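PDB 6NVM: rRNA adenine N-6-methyltransferase from Saccharopolyspora erythraea, which dimethylates a single adenine of 23S rRNA at N6, using S-adenosyl-L-methionine, and so lowers ribosome affinity for macrolide, lincosamide and streptogramin B antibiotics. Local coordinates for residues Ala269-Gly274 with Pro282-Arg287. Sequence-based numbering, arbitrary orientation.
Sequences AGVGGG and PEQWLR
Q284, on the first turn of helix 282-292, lies across V271 and the carbonyl of A269. Its CG is anti to its own carbonyl carbon (chi1 -68°) and comes 3.4 Å from A269 O, while V271 CG2 packs 3.8 Å from Q284 CB. Beyond CG the chain is extended; Q284 NE2 lies 3.3 Å from G270 O, and the other amide atom, OE1, accepts a hydrogen bond from R281 N. On the backbone side, Q284 O lies 3.4 Å from A269 CB. W285 and L286 point away from the loop, and both touch Y234 of helix 228-243. One turn after Q284, R287 CB lies 4.0 Å from A269 CB, and the chain bends at chi3 (-59°), which sets NE beside A269 CA; the guanidinium edge faces A269 O. R287 NH2 donates to A269 O (2.8 Å, angle at the hydrogen 142°) from above the carbonyl plane, while R287 NE hydrogen-bonds to H268 O. One guanidinium thus grips two successive carbonyls of a helix C-terminus, where its positive charge would suit the helix dipole. G270, with positive phi, ends that helix in a Schellman motif, and the contact packs this helix C-terminus, with G270 at C', against helix 282-292 in the C-terminal helical domain of an Erm-family methyltransferase.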
loop_
_atom_site.group_PDB
_atom_site.type_symbol
_atom_site.label_atom_id
_atom_site.label_comp_id
_atom_site.label_asym_id
_atom_site.label_seq_id
_atom_site.Cartn_x
_atom_site.Cartn_y
_atom_site.Cartn_z
ATOM N N ALA A 269 11.609 2.713 -23.532
ATOM C CA ALA A 269 11.562 2.480 -22.098
ATOM C C ALA A 269 12.926 2.175 -21.499
ATOM O O ALA A 269 13.056 2.175 -20.270
ATOM C CB ALA A 269 10.605 1.328 -21.788
ATOM N N GLY A 270 13.942 1.929 -22.322
ATOM C CA GLY A 270 15.226 1.518 -21.794
ATOM C C GLY A 270 15.223 0.112 -21.238
ATOM O O GLY A 270 15.958 -0.172 -20.285
ATOM N N VAL A 271 14.418 -0.778 -21.815
ATOM C CA VAL A 271 14.242 -2.144 -21.335
ATOM C C VAL A 271 14.781 -3.105 -22.383
ATOM O O VAL A 271 14.542 -2.930 -23.581
ATOM C CB VAL A 271 12.755 -2.426 -21.039
ATOM C CG1 VAL A 271 12.525 -3.883 -20.695
ATOM C CG2 VAL A 271 12.265 -1.512 -19.901
ATOM N N GLY A 272 15.523 -4.113 -21.931
ATOM C CA GLY A 272 15.996 -5.144 -22.834
ATOM C C GLY A 272 14.908 -6.148 -23.176
ATOM O O GLY A 272 14.024 -6.444 -22.376
ATOM N N GLY A 273 14.995 -6.692 -24.391
ATOM C CA GLY A 273 14.029 -7.680 -24.837
ATOM C C GLY A 273 14.003 -8.936 -23.992
ATOM O O GLY A 273 12.991 -9.645 -23.983
ATOM N N GLY A 274 15.086 -9.225 -23.275
ATOM C CA GLY A 274 15.138 -10.401 -22.427
ATOM C C GLY A 274 15.051 -10.074 -20.952
ATOM O O GLY A 274 15.387 -10.907 -20.107
ATOM N N PRO A 282 8.503 0.758 -12.510
ATOM C CA PRO A 282 7.229 1.377 -12.918
ATOM C C PRO A 282 7.391 2.479 -13.949
ATOM O O PRO A 282 6.571 2.585 -14.869
ATOM C CB PRO A 282 6.672 1.907 -11.590
ATOM C CG PRO A 282 7.240 0.998 -10.568
ATOM C CD PRO A 282 8.621 0.657 -11.046
ATOM N N GLU A 283 8.421 3.316 -13.824
ATOM C CA GLU A 283 8.602 4.371 -14.812
ATOM C C GLU A 283 8.906 3.787 -16.186
ATOM O O GLU A 283 8.554 4.385 -17.205
ATOM C CB GLU A 283 9.706 5.336 -14.372
ATOM C CG GLU A 283 11.044 4.682 -14.067
ATOM C CD GLU A 283 11.190 4.286 -12.606
ATOM O OE1 GLU A 283 10.157 4.149 -11.903
ATOM O OE2 GLU A 283 12.349 4.116 -12.162
ATOM N N GLN A 284 9.545 2.617 -16.229
ATOM C CA GLN A 284 9.796 1.948 -17.503
ATOM C C GLN A 284 8.514 1.355 -18.080
ATOM O O GLN A 284 8.284 1.426 -19.291
ATOM C CB GLN A 284 10.868 0.877 -17.318
ATOM C CG GLN A 284 12.231 1.481 -17.009
ATOM C CD GLN A 284 13.282 0.448 -16.687
ATOM O OE1 GLN A 284 13.107 -0.371 -15.791
ATOM N NE2 GLN A 284 14.388 0.481 -17.423
ATOM N N TRP A 285 7.659 0.776 -17.230
ATOM C CA TRP A 285 6.381 0.260 -17.708
ATOM C C TRP A 285 5.540 1.363 -18.343
ATOM O O TRP A 285 4.892 1.145 -19.374
ATOM C CB TRP A 285 5.612 -0.388 -16.559
ATOM C CG TRP A 285 6.133 -1.725 -16.118
ATOM C CD1 TRP A 285 6.720 -2.020 -14.922
ATOM C CD2 TRP A 285 6.089 -2.953 -16.855
ATOM N NE1 TRP A 285 7.047 -3.351 -14.871
ATOM C CE2 TRP A 285 6.673 -3.947 -16.047
ATOM C CE3 TRP A 285 5.620 -3.306 -18.123
ATOM C CZ2 TRP A 285 6.806 -5.270 -16.465
ATOM C CZ3 TRP A 285 5.749 -4.624 -18.536
ATOM C CH2 TRP A 285 6.338 -5.587 -17.709
ATOM N N LEU A 286 5.527 2.551 -17.733
ATOM C CA LEU A 286 4.767 3.667 -18.294
ATOM C C LEU A 286 5.315 4.079 -19.656
ATOM O O LEU A 286 4.553 4.316 -20.601
ATOM C CB LEU A 286 4.799 4.856 -17.337
ATOM C CG LEU A 286 4.079 4.702 -16.003
ATOM C CD1 LEU A 286 4.382 5.913 -15.112
ATOM C CD2 LEU A 286 2.597 4.557 -16.244
ATOM N N ARG A 287 6.636 4.194 -19.769
ATOM C CA ARG A 287 7.239 4.549 -21.051
ATOM C C ARG A 287 6.985 3.468 -22.094
ATOM O O ARG A 287 6.698 3.771 -23.258
ATOM C CB ARG A 287 8.740 4.780 -20.878
ATOM C CG ARG A 287 9.094 6.122 -20.237
ATOM C CD ARG A 287 10.477 6.601 -20.687
ATOM N NE ARG A 287 11.522 5.643 -20.337
ATOM C CZ ARG A 287 12.106 5.574 -19.146
ATOM N NH1 ARG A 287 11.755 6.411 -18.176
ATOM N NH2 ARG A 287 13.044 4.665 -18.920
#